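Local coordinates for putative pilus assembly-related protein (Burkholderia pseudomallei, PDB 4DAD) that probably serves as the CheY-like receiver domain of a pilus assembly-related protein whose full-length form is tentatively assigned ATP binding and hydrolysis, at residues S31-L36 with R50-A55; I70-G75 with L99-D104; A85-S90 with M114-R119. All coordinates share one frame; numbering follows the deposited sequence.

Contact 1: S31-L36 with R50-A55; sequences SRLAHL and RTVGRA. With SO4 (sulfate ion), chain C.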
ATOM      1  N   SER A  31      10.576  17.128  19.925  1.00 52.01           N
ATOM      2  CA  SER A  31      11.947  16.948  19.474  1.00 53.01           C
ATOM      3  C   SER A  31      11.990  16.028  18.245  1.00 54.84           C
ATOM      4  O   SER A  31      12.637  16.403  17.267  1.00 54.41           O
ATOM      5  CB  SER A  31      12.821  16.424  20.603  1.00 60.34           C
ATOM      6  OG  SER A  31      14.190  16.647  20.321  1.00 76.74           O
ATOM      7  N   ARG A  32      11.245  14.889  18.251  1.00 50.27           N
ATOM      8  CA  ARG A  32      11.176  13.957  17.098  1.00 50.37           C
ATOM      9  C   ARG A  32      10.533  14.636  15.883  1.00 52.52           C
ATOM     10  O   ARG A  32      11.042  14.475  14.771  1.00 53.41           O
ATOM     11  CB  ARG A  32      10.404  12.655  17.412  1.00 50.95           C
ATOM     12  CG  ARG A  32      11.029  11.733  18.457  1.00 61.06           C
ATOM     13  CD  ARG A  32      11.305  10.376  17.848  1.00 77.29           C
ATOM     14  NE  ARG A  32      10.465   9.293  18.372  1.00 84.00           N
ATOM     15  CZ  ARG A  32      10.384   8.079  17.819  1.00103.95           C
ATOM     16  NH1 ARG A  32      11.038   7.804  16.696  1.00 83.44           N
ATOM     17  NH2 ARG A  32       9.614   7.146  18.364  1.00 99.69           N
ATOM     18  N   LEU A  33       9.436  15.410  16.104  1.00 45.85           N
ATOM     19  CA  LEU A  33       8.720  16.113  15.052  1.00 43.58           C
ATOM     20  C   LEU A  33       9.663  17.075  14.332  1.00 47.14           C
ATOM     21  O   LEU A  33       9.831  16.969  13.112  1.00 45.87           O
ATOM     22  CB  LEU A  33       7.471  16.846  15.601  1.00 42.35           C
ATOM     23  CG  LEU A  33       6.607  17.630  14.596  1.00 44.11           C
ATOM     24  CD1 LEU A  33       6.048  16.729  13.522  1.00 43.54           C
ATOM     25  CD2 LEU A  33       5.446  18.296  15.285  1.00 43.04           C
ATOM     26  N   ALA A  34      10.331  17.946  15.090  1.00 44.28           N
ATOM     27  CA  ALA A  34      11.278  18.938  14.564  1.00 44.30           C
ATOM     28  C   ALA A  34      12.400  18.280  13.773  1.00 50.30           C
ATOM     29  O   ALA A  34      12.808  18.829  12.750  1.00 50.01           O
ATOM     30  CB  ALA A  34      11.866  19.771  15.704  1.00 45.67           C
ATOM     31  N   HIS A  35      12.895  17.115  14.257  1.00 50.10           N
ATOM     32  CA  HIS A  35      13.980  16.332  13.659  1.00 52.60           C
ATOM     33  C   HIS A  35      13.495  15.667  12.365  1.00 55.58           C
ATOM     34  O   HIS A  35      14.176  15.775  11.347  1.00 56.32           O
ATOM     35  CB  HIS A  35      14.512  15.301  14.661  1.00 56.23           C
ATOM     36  CG  HIS A  35      15.691  14.520  14.171  1.00 62.92           C
ATOM     37  ND1 HIS A  35      16.961  15.071  14.130  1.00 67.51           N
ATOM     38  CD2 HIS A  35      15.755  13.243  13.725  1.00 65.80           C
ATOM     39  CE1 HIS A  35      17.747  14.118  13.662  1.00 69.02           C
ATOM     40  NE2 HIS A  35      17.063  12.998  13.410  1.00 68.39           N
ATOM     41  N   LEU A  36      12.304  15.042  12.382  1.00 50.83           N
ATOM     42  CA  LEU A  36      11.726  14.450  11.179  1.00 49.77           C
ATOM     43  C   LEU A  36      11.537  15.487  10.077  1.00 47.71           C
ATOM     44  O   LEU A  36      11.913  15.224   8.949  1.00 46.51           O
ATOM     45  CB  LEU A  36      10.385  13.778  11.470  1.00 49.54           C
ATOM     46  CG  LEU A  36      10.383  12.362  12.033  1.00 57.80           C
ATOM     47  CD1 LEU A  36       8.936  11.890  12.259  1.00 57.42           C
ATOM     48  CD2 LEU A  36      11.048  11.377  11.067  1.00 63.85           C
ATOM     49  N   ARG A  50       3.930  20.329   9.809  1.00 33.85           N
ATOM     50  CA  ARG A  50       4.073  19.598  11.053  1.00 32.87           C
ATOM     51  C   ARG A  50       2.773  19.515  11.827  1.00 35.18           C
ATOM     52  O   ARG A  50       2.003  20.470  11.843  1.00 32.65           O
ATOM     53  CB  ARG A  50       5.097  20.322  11.927  1.00 34.20           C
ATOM     54  CG  ARG A  50       6.479  20.422  11.331  1.00 38.45           C
ATOM     55  CD  ARG A  50       7.246  21.539  12.002  1.00 46.62           C
ATOM     56  NE  ARG A  50       8.425  21.894  11.215  1.00 56.49           N
ATOM     57  CZ  ARG A  50       9.653  22.013  11.705  1.00 72.41           C
ATOM     58  NH1 ARG A  50       9.882  21.828  12.998  1.00 57.19           N
ATOM     59  NH2 ARG A  50      10.664  22.323  10.906  1.00 67.88           N
ATOM     60  N   THR A  51       2.557  18.394  12.528  1.00 34.51           N
ATOM     61  CA  THR A  51       1.441  18.209  13.468  1.00 34.67           C
ATOM     62  C   THR A  51       1.872  17.337  14.686  1.00 42.02           C
ATOM     63  O   THR A  51       2.696  16.440  14.549  1.00 42.73           O
ATOM     64  CB  THR A  51       0.180  17.656  12.808  1.00 38.62           C
ATOM     65  OG1 THR A  51      -0.832  17.562  13.805  1.00 39.08           O
ATOM     66  CG2 THR A  51       0.376  16.304  12.193  1.00 40.62           C
ATOM     67  N   VAL A  52       1.298  17.614  15.863  1.00 40.06           N
ATOM     68  CA  VAL A  52       1.541  16.853  17.082  1.00 40.96           C
ATOM     69  C   VAL A  52       0.421  15.847  17.292  1.00 49.99           C
ATOM     70  O   VAL A  52       0.476  15.058  18.244  1.00 52.48           O
ATOM     71  CB  VAL A  52       1.744  17.707  18.370  1.00 43.20           C
ATOM     72  CG1 VAL A  52       3.084  18.430  18.362  1.00 42.03           C
ATOM     73  CG2 VAL A  52       0.575  18.657  18.612  1.00 42.46           C
ATOM     74  N   GLY A  53      -0.606  15.927  16.455  1.00 46.81           N
ATOM     75  CA  GLY A  53      -1.770  15.063  16.558  1.00 48.07           C
ATOM     76  C   GLY A  53      -1.514  13.599  16.284  1.00 54.11           C
ATOM     77  O   GLY A  53      -0.494  13.223  15.699  1.00 53.96           O
ATOM     78  N   ARG A  54      -2.430  12.761  16.749  1.00 54.09           N
ATOM     79  CA  ARG A  54      -2.387  11.315  16.499  1.00 55.13           C
ATOM     80  C   ARG A  54      -3.280  11.046  15.299  1.00 56.91           C
ATOM     81  O   ARG A  54      -4.122  11.900  14.961  1.00 56.61           O
ATOM     82  CB  ARG A  54      -2.807  10.491  17.745  1.00 58.87           C
ATOM     83  CG  ARG A  54      -3.826  11.183  18.648  1.00 72.46           C
ATOM     84  CD  ARG A  54      -4.134  10.442  19.943  1.00 79.31           C
ATOM     85  NE  ARG A  54      -5.174  11.147  20.696  1.00 79.69           N
ATOM     86  CZ  ARG A  54      -6.471  10.846  20.651  1.00100.22           C
ATOM     87  NH1 ARG A  54      -6.899   9.820  19.922  1.00 88.67           N
ATOM     88  NH2 ARG A  54      -7.348  11.553  21.352  1.00 90.44           N
ATOM     89  N   ALA A  55      -3.113   9.874  14.655  1.00 51.31           N
ATOM     90  CA  ALA A  55      -3.903   9.489  13.481  1.00 49.30           C
ATOM     91  C   ALA A  55      -5.420   9.587  13.738  1.00 54.53           C
ATOM     92  O   ALA A  55      -6.137   9.990  12.839  1.00 54.86           O
ATOM     93  CB  ALA A  55      -3.536   8.092  13.036  1.00 50.27           C
TER
HETATM   94  S   SO4 C 202      13.793  23.344  14.005  1.00131.44           S
HETATM   95  O1  SO4 C 202      13.996  22.488  12.827  1.00131.84           O
HETATM   96  O2  SO4 C 202      14.261  24.698  13.716  1.00131.73           O
HETATM   97  O3  SO4 C 202      12.368  23.414  14.348  1.00130.37           O
HETATM   98  O4  SO4 C 202      14.554  22.780  15.123  1.00131.32           O
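L33 meets the end of the strand at R50 and T51, and V52 just after it, with both of its methyls, a small example of how a leucine on a helix can seat itself on a strand backbone. L33 CD2 lies 3.4 Å from the carbonyl oxygen of T51, and L33 CD1 is at 3.5 Å from that same T51 O. L33 CD2 also touches R50 CB and packs on V52 CG1, each at 3.9 Å. The branch reaches there because CG stands anti to the backbone N (chi1 -180°), which carries the fork out from the helix. Farther along, the extended R50 chain runs beside the helix until its NH1 comes 3.6 Å from A34 CA. There a sulfate ion, probably from the crystallisation liquor, accepts a bond from R50 NH1 through its O3 at 3.2 Å, approaching the edge of the guanidinium. At the end of the strand, T51 OG1 accepts a hydrogen bond from G53 N at 3.1 Å, an ST turn that bends the chain toward R54, the N-cap of helix 55-58. L33 also packs on V25, and T51 is bonded through its backbone to V25 and S27, so helix 30-43 lies over edge strand 47-51 and its neighbour 22-26 within one beta-alpha-beta unit.

Contact 2: I70-G75 with L99-D104; sequences ILMIDG and LLVTTD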
ATOM      1  N   ILE A  70       1.644  13.277   1.016  1.00 32.73           N
ATOM      2  CA  ILE A  70       2.314  12.312   1.896  1.00 31.52           C
ATOM      3  C   ILE A  70       2.066  12.635   3.376  1.00 37.01           C
ATOM      4  O   ILE A  70       2.049  13.791   3.791  1.00 36.51           O
ATOM      5  CB  ILE A  70       3.826  12.213   1.568  1.00 33.21           C
ATOM      6  CG1 ILE A  70       4.042  11.707   0.134  1.00 33.03           C
ATOM      7  CG2 ILE A  70       4.608  11.338   2.579  1.00 34.33           C
ATOM      8  CD1 ILE A  70       5.485  12.077  -0.484  1.00 38.77           C
ATOM      9  N   LEU A  71       1.850  11.571   4.150  1.00 35.29           N
ATOM     10  CA  LEU A  71       1.682  11.590   5.581  1.00 34.68           C
ATOM     11  C   LEU A  71       2.729  10.677   6.172  1.00 39.75           C
ATOM     12  O   LEU A  71       2.677   9.467   5.993  1.00 34.97           O
ATOM     13  CB  LEU A  71       0.248  11.187   5.987  1.00 34.01           C
ATOM     14  CG  LEU A  71      -0.026  10.878   7.461  1.00 37.34           C
ATOM     15  CD1 LEU A  71       0.413  12.003   8.375  1.00 35.48           C
ATOM     16  CD2 LEU A  71      -1.495  10.574   7.664  1.00 41.80           C
HETATM   17  N   MSE A  72       3.695  11.274   6.869  1.00 43.35           N
HETATM   18  CA  MSE A  72       4.737  10.517   7.542  1.00 47.16           C
HETATM   19  C   MSE A  72       4.412  10.443   9.034  1.00 48.31           C
HETATM   20  O   MSE A  72       4.395  11.476   9.707  1.00 47.16           O
HETATM   21  CB  MSE A  72       6.070  11.161   7.287  1.00 52.43           C
HETATM   22  CG  MSE A  72       7.214  10.202   7.398  1.00 65.90           C
HETATM   23 SE   MSE A  72       8.828  11.092   6.825  0.75 80.01          SE
HETATM   24  CE  MSE A  72       8.185  11.755   5.087  1.00 74.90           C
ATOM     25  N   ILE A  73       4.051   9.242   9.524  1.00 44.77           N
ATOM     26  CA  ILE A  73       3.641   9.036  10.907  1.00 45.49           C
ATOM     27  C   ILE A  73       4.777   8.433  11.728  1.00 51.57           C
ATOM     28  O   ILE A  73       5.317   7.393  11.360  1.00 51.54           O
ATOM     29  CB  ILE A  73       2.352   8.160  10.991  1.00 49.33           C
ATOM     30  CG1 ILE A  73       1.111   8.896  10.480  1.00 48.89           C
ATOM     31  CG2 ILE A  73       2.070   7.645  12.412  1.00 51.87           C
ATOM     32  CD1 ILE A  73       0.007   7.887   9.915  1.00 59.55           C
ATOM     33  N   ASP A  74       5.090   9.059  12.877  1.00 50.18           N
ATOM     34  CA  ASP A  74       6.036   8.502  13.832  1.00 53.71           C
ATOM     35  C   ASP A  74       5.276   7.413  14.647  1.00 64.32           C
ATOM     36  O   ASP A  74       4.300   7.724  15.343  1.00 64.73           O
ATOM     37  CB  ASP A  74       6.626   9.614  14.714  1.00 55.34           C
ATOM     38  CG  ASP A  74       7.467   9.158  15.892  1.00 69.20           C
ATOM     39  OD1 ASP A  74       7.772   7.950  15.975  1.00 73.58           O
ATOM     40  OD2 ASP A  74       7.838  10.016  16.725  1.00 73.77           O
ATOM     41  N   GLY A  75       5.709   6.154  14.507  1.00 65.87           N
ATOM     42  CA  GLY A  75       5.088   4.991  15.144  1.00 69.51           C
ATOM     43  C   GLY A  75       5.708   4.516  16.440  1.00 80.85           C
ATOM     44  O   GLY A  75       5.996   3.324  16.581  1.00 82.97           O
ATOM     45  N   LEU A  99       3.367   6.836   5.205  1.00 42.89           N
ATOM     46  CA  LEU A  99       4.674   6.302   5.531  1.00 44.22           C
ATOM     47  C   LEU A  99       4.731   6.195   7.035  1.00 49.18           C
ATOM     48  O   LEU A  99       4.341   7.133   7.731  1.00 48.28           O
ATOM     49  CB  LEU A  99       5.774   7.239   5.009  1.00 44.36           C
ATOM     50  CG  LEU A  99       6.310   7.085   3.572  1.00 50.21           C
ATOM     51  CD1 LEU A  99       5.233   7.147   2.535  1.00 49.52           C
ATOM     52  CD2 LEU A  99       7.271   8.192   3.261  1.00 53.45           C
ATOM     53  N   LEU A 100       5.203   5.071   7.542  1.00 47.32           N
ATOM     54  CA  LEU A 100       5.342   4.861   8.971  1.00 48.43           C
ATOM     55  C   LEU A 100       6.840   4.801   9.373  1.00 50.44           C
ATOM     56  O   LEU A 100       7.630   4.088   8.758  1.00 49.95           O
ATOM     57  CB  LEU A 100       4.592   3.584   9.359  1.00 50.65           C
ATOM     58  CG  LEU A 100       4.400   3.317  10.843  1.00 58.66           C
ATOM     59  CD1 LEU A 100       3.176   4.071  11.383  1.00 58.28           C
ATOM     60  CD2 LEU A 100       4.261   1.816  11.090  1.00 64.52           C
ATOM     61  N   VAL A 101       7.222   5.595  10.368  1.00 47.18           N
ATOM     62  CA  VAL A 101       8.584   5.619  10.881  1.00 49.37           C
ATOM     63  C   VAL A 101       8.576   4.919  12.236  1.00 58.54           C
ATOM     64  O   VAL A 101       7.915   5.375  13.158  1.00 57.43           O
ATOM     65  CB  VAL A 101       9.215   7.029  10.939  1.00 52.06           C
ATOM     66  CG1 VAL A 101      10.720   6.927  11.192  1.00 54.36           C
ATOM     67  CG2 VAL A 101       8.955   7.802   9.651  1.00 49.34           C
ATOM     68  N   THR A 102       9.276   3.784  12.342  1.00 61.71           N
ATOM     69  CA  THR A 102       9.288   2.999  13.574  1.00 66.03           C
ATOM     70  C   THR A 102      10.721   2.496  13.938  1.00 76.30           C
ATOM     71  O   THR A 102      11.662   2.683  13.164  1.00 75.91           O
ATOM     72  CB  THR A 102       8.248   1.854  13.438  1.00 75.83           C
ATOM     73  OG1 THR A 102       8.185   1.092  14.650  1.00 85.05           O
ATOM     74  CG2 THR A 102       8.504   0.954  12.236  1.00 68.62           C
ATOM     75  N   THR A 103      10.867   1.899  15.148  1.00 78.36           N
ATOM     76  CA  THR A 103      12.099   1.299  15.693  1.00 82.87           C
ATOM     77  C   THR A 103      11.887  -0.210  15.823  1.00 92.36           C
ATOM     78  O   THR A 103      12.344  -0.836  16.781  1.00 96.66           O
ATOM     79  CB  THR A 103      12.469   1.929  17.061  1.00 91.12           C
ATOM     80  OG1 THR A 103      11.308   2.012  17.891  1.00 88.96           O
ATOM     81  CG2 THR A 103      13.136   3.278  16.935  1.00 87.46           C
ATOM     82  N   ASP A 104      11.159  -0.790  14.875  1.00 89.31           N
ATOM     83  CA  ASP A 104      10.796  -2.203  14.895  1.00 92.17           C
ATOM     84  C   ASP A 104      10.461  -2.663  13.483  1.00 95.13           C
ATOM     85  O   ASP A 104       9.454  -2.240  12.913  1.00 91.94           O
ATOM     86  CB  ASP A 104       9.590  -2.391  15.846  1.00 94.36           C
ATOM     87  CG  ASP A 104       9.067  -3.799  15.969  1.00110.31           C
ATOM     88  OD1 ASP A 104       8.261  -4.202  15.112  1.00109.01           O
ATOM     89  OD2 ASP A 104       9.409  -4.474  16.967  1.00123.20           O
TER
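M72, a selenomethionine, sends CG out roughly anti to its backbone N (chi1 -155°), and this brings CG to 3.7 Å from V101 CG2 on the adjacent strand. A bend at chi3 (-52°) then turns the terminal methyl back over L99, leaving M72 CE 4.1 Å from L99 CD2. The other face of the sheet is served by I73 and L100. The I73 branch CG2 stands anti to the backbone N, and the L100 side chain, on that same face, leans its CD1 to 3.9 Å from I73 CG2. Between these two layers of side chains runs the regular ladder of two parallel strands inclined by 21°. L99 N donates to L71 O at 2.8 Å, and I73 N returns to L99 O at the same 2.8 Å. V101 N continues to I73 O, again at 2.8 Å, before G75 N closes the series on V101 O at 2.7 Å. The ladder thus extends past D74, the predicted aspartylphosphate site, which is unmodified here and sits near the C-terminal end of its strand, as in other receiver domains. S27 OG holds D74 OD2. Strands 70-74 and 97-102 are neighbours in the middle of the parallel sheet, flanked by 22-26 and 118-123. Helix 128-140 covers the face of I70 and M72 through A138 and L135, while helix 80-92 packs on the I73 side through I86.

Contact 3: A85-S90 with M114-R119; sequences AIEKLS and MRAGVR. With SO4 (sulfate ion), chain D.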
ATOM      1  N   ALA A  85      -7.329   3.780  12.862  1.00 58.35           N
ATOM      2  CA  ALA A  85      -7.406   5.187  12.497  1.00 56.19           C
ATOM      3  C   ALA A  85      -6.669   5.436  11.209  1.00 55.79           C
ATOM      4  O   ALA A  85      -7.186   6.170  10.368  1.00 55.66           O
ATOM      5  CB  ALA A  85      -6.832   6.043  13.612  1.00 57.23           C
ATOM      6  N   ILE A  86      -5.478   4.799  11.032  1.00 49.02           N
ATOM      7  CA  ILE A  86      -4.657   4.864   9.809  1.00 45.46           C
ATOM      8  C   ILE A  86      -5.419   4.174   8.679  1.00 50.87           C
ATOM      9  O   ILE A  86      -5.377   4.662   7.538  1.00 48.84           O
ATOM     10  CB  ILE A  86      -3.252   4.251  10.030  1.00 47.42           C
ATOM     11  CG1 ILE A  86      -2.435   5.108  11.030  1.00 46.60           C
ATOM     12  CG2 ILE A  86      -2.499   4.082   8.704  1.00 44.57           C
ATOM     13  CD1 ILE A  86      -1.305   4.396  11.767  1.00 45.24           C
ATOM     14  N   GLU A  87      -6.125   3.042   8.995  1.00 51.46           N
ATOM     15  CA  GLU A  87      -6.959   2.310   8.031  0.50 51.94           C
ATOM     16  C   GLU A  87      -8.066   3.248   7.540  1.00 55.86           C
ATOM     17  O   GLU A  87      -8.254   3.390   6.342  1.00 55.09           O
ATOM     18  CB  GLU A  87      -7.547   1.037   8.676  0.50 56.12           C
ATOM     19  CG  GLU A  87      -7.391  -0.251   7.877  0.50 65.63           C
ATOM     20  CD  GLU A  87      -7.568  -1.551   8.652  0.50 79.81           C
ATOM     21  OE1 GLU A  87      -7.232  -1.589   9.861  0.50 65.02           O
ATOM     22  OE2 GLU A  87      -7.999  -2.552   8.029  0.50 64.79           O
ATOM     23  N   LYS A  88      -8.763   3.923   8.483  1.00 53.91           N
ATOM     24  CA  LYS A  88      -9.849   4.860   8.161  1.00 54.58           C
ATOM     25  C   LYS A  88      -9.287   6.001   7.332  1.00 59.05           C
ATOM     26  O   LYS A  88      -9.903   6.421   6.344  1.00 59.20           O
ATOM     27  CB  LYS A  88     -10.545   5.377   9.439  1.00 57.06           C
ATOM     28  CG  LYS A  88     -11.765   6.272   9.160  1.00 69.45           C
ATOM     29  CD  LYS A  88     -12.573   6.592  10.429  1.00 74.59           C
ATOM     30  CE  LYS A  88     -13.759   7.500  10.159  1.00 78.45           C
ATOM     31  NZ  LYS A  88     -14.610   7.698  11.371  1.00 77.82           N
ATOM     32  N   LEU A  89      -8.080   6.460   7.719  1.00 55.06           N
ATOM     33  CA  LEU A  89      -7.369   7.551   7.076  1.00 53.21           C
ATOM     34  C   LEU A  89      -7.016   7.218   5.613  1.00 56.34           C
ATOM     35  O   LEU A  89      -7.352   8.022   4.749  1.00 57.42           O
ATOM     36  CB  LEU A  89      -6.115   7.914   7.880  1.00 52.05           C
ATOM     37  CG  LEU A  89      -5.829   9.385   8.013  1.00 55.24           C
ATOM     38  CD1 LEU A  89      -4.936   9.640   9.203  1.00 55.08           C
ATOM     39  CD2 LEU A  89      -5.176   9.901   6.770  1.00 57.28           C
ATOM     40  N   SER A  90      -6.377   6.057   5.325  1.00 51.16           N
ATOM     41  CA  SER A  90      -6.037   5.697   3.940  1.00 50.68           C
ATOM     42  C   SER A  90      -7.272   5.327   3.134  1.00 55.49           C
ATOM     43  O   SER A  90      -7.270   5.527   1.924  1.00 56.40           O
ATOM     44  CB  SER A  90      -4.985   4.588   3.865  1.00 55.10           C
ATOM     45  OG  SER A  90      -5.103   3.637   4.908  1.00 65.67           O
HETATM   46  N   MSE A 114       0.847  -2.562   6.564  1.00 49.53           N
HETATM   47  CA  MSE A 114       0.382  -2.870   5.217  1.00 49.04           C
HETATM   48  C   MSE A 114      -1.152  -3.021   5.165  1.00 53.87           C
HETATM   49  O   MSE A 114      -1.819  -2.457   4.284  1.00 52.86           O
HETATM   50  CB  MSE A 114       1.032  -4.178   4.818  1.00 53.92           C
HETATM   51  CG  MSE A 114       1.051  -4.417   3.354  1.00 61.85           C
HETATM   52 SE   MSE A 114       2.220  -5.907   3.038  0.75 73.97          SE
HETATM   53  CE  MSE A 114       2.832  -5.448   1.370  1.00 68.60           C
ATOM     54  N   ARG A 115      -1.705  -3.773   6.130  1.00 50.67           N
ATOM     55  CA  ARG A 115      -3.140  -4.020   6.234  1.00 50.16           C
ATOM     56  C   ARG A 115      -3.894  -2.783   6.767  1.00 52.89           C
ATOM     57  O   ARG A 115      -5.122  -2.718   6.673  1.00 53.71           O
ATOM     58  CB  ARG A 115      -3.410  -5.262   7.080  1.00 47.72           C
ATOM     59  CG  ARG A 115      -2.837  -6.470   6.409  1.00 40.69           C
ATOM     60  CD  ARG A 115      -3.011  -7.700   7.234  1.00 46.60           C
ATOM     61  NE  ARG A 115      -2.666  -8.865   6.431  1.00 56.64           N
ATOM     62  CZ  ARG A 115      -2.591 -10.098   6.905  1.00 67.14           C
ATOM     63  NH1 ARG A 115      -2.846 -10.338   8.180  1.00 58.66           N
ATOM     64  NH2 ARG A 115      -2.275 -11.105   6.100  1.00 56.38           N
ATOM     65  N   ALA A 116      -3.166  -1.790   7.258  1.00 49.17           N
ATOM     66  CA  ALA A 116      -3.755  -0.520   7.696  1.00 47.63           C
ATOM     67  C   ALA A 116      -3.587   0.526   6.586  1.00 47.37           C
ATOM     68  O   ALA A 116      -3.923   1.669   6.787  1.00 47.83           O
ATOM     69  CB  ALA A 116      -3.119  -0.043   9.001  1.00 48.22           C
ATOM     70  N   GLY A 117      -3.066   0.123   5.436  1.00 41.78           N
ATOM     71  CA  GLY A 117      -2.871   0.995   4.283  1.00 39.43           C
ATOM     72  C   GLY A 117      -1.535   1.711   4.171  1.00 42.78           C
ATOM     73  O   GLY A 117      -1.397   2.624   3.353  1.00 40.52           O
ATOM     74  N   VAL A 118      -0.532   1.309   4.959  1.00 40.23           N
ATOM     75  CA  VAL A 118       0.780   1.976   4.900  1.00 39.18           C
ATOM     76  C   VAL A 118       1.526   1.479   3.645  1.00 42.25           C
ATOM     77  O   VAL A 118       1.366   0.325   3.276  1.00 44.96           O
ATOM     78  CB  VAL A 118       1.560   1.799   6.240  1.00 42.61           C
ATOM     79  CG1 VAL A 118       2.998   2.252   6.112  1.00 41.84           C
ATOM     80  CG2 VAL A 118       0.867   2.581   7.361  1.00 41.10           C
ATOM     81  N   ARG A 119       2.251   2.375   2.948  1.00 36.67           N
ATOM     82  CA  ARG A 119       2.978   2.090   1.684  1.00 35.97           C
ATOM     83  C   ARG A 119       4.459   1.896   1.883  1.00 41.12           C
ATOM     84  O   ARG A 119       5.130   1.348   1.008  1.00 41.44           O
ATOM     85  CB  ARG A 119       2.761   3.218   0.661  1.00 33.36           C
ATOM     86  CG  ARG A 119       1.313   3.676   0.650  1.00 43.70           C
ATOM     87  CD  ARG A 119       0.601   3.410  -0.644  1.00 61.03           C
ATOM     88  NE  ARG A 119       0.654   2.018  -1.088  1.00 62.70           N
ATOM     89  CZ  ARG A 119       0.352   1.646  -2.331  1.00 81.04           C
ATOM     90  NH1 ARG A 119      -0.016   2.549  -3.232  1.00 64.58           N
ATOM     91  NH2 ARG A 119       0.417   0.371  -2.680  1.00 72.45           N
TER
HETATM   92  S   SO4 D 203      -3.912 -13.492   8.505  1.00151.65           S
HETATM   93  O1  SO4 D 203      -3.824 -13.316   7.051  1.00151.19           O
HETATM   94  O2  SO4 D 203      -4.542 -12.320   9.118  1.00152.49           O
HETATM   95  O3  SO4 D 203      -4.744 -14.652   8.807  1.00151.60           O
HETATM   96  O4  SO4 D 203      -2.564 -13.676   9.057  1.00151.04           O
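A116 and G117 turn the chain against helix 80-92 in a Schellman motif, the classic way of ending a helix with a glycine at positive phi (91° at G117); here it leads from helix 107-114 into strand 118-123 of the receiver fold. Apolar contact comes first. I86 is the pivot: its CG2 reaches V118 CG2 at 3.9 Å and, more loosely, A116 CB. The chi1 of I86 puts CG2 anti to the backbone N, aiming this branch at the turn while CG1 goes toward I73 of the central sheet.

A second group gathers at the carbonyl oxygen of A116, which faces the flank of the helix. I86 CG2 lies 3.4 Å from A116 O, and E87 CA makes a CA-H...O contact with A116 O at 3.3 Å. Inside the turn, G117 N is bonded to M114 O at 3.1 Å.

Charged groups lie at the margin. R115 NE forms a salt bridge with D120 of the second subunit, placing this corner at the interface of the pair, while R115 NH1 and NH2 make weak hydrogen bonds to a sulfate ion, probably from the crystallisation liquor.

S90 supplies the last kind of contact, a hydroxyl between its own helix and the turn. S90 OG comes 3.0 Å from A116 O and 3.5 Å from G117 CA, but donates to I86 O at 2.8 Å; S90 N bonds I86 O from the opposite face of the carbonyl plane.

From the N terminus, contact 1 is the first to close: it ends the loop that runs through helix 30-43 and ties that helix to edge strand 47-51. Contacts 2 and 3 come later and cross, since 85-90 lies between the two strands of contact 2, whereas 114-119 follows both. Contact 2 thus closes the crossover through helix 80-92, and contact 3 joins that helix to the entry of strand 118-123, the other edge. The three are physically continuous. R32 of 31-36 makes a salt bridge to D74 of 70-75, A55 packs on I86, and L100 meets V118, so both sheet edges are tied to the central strands.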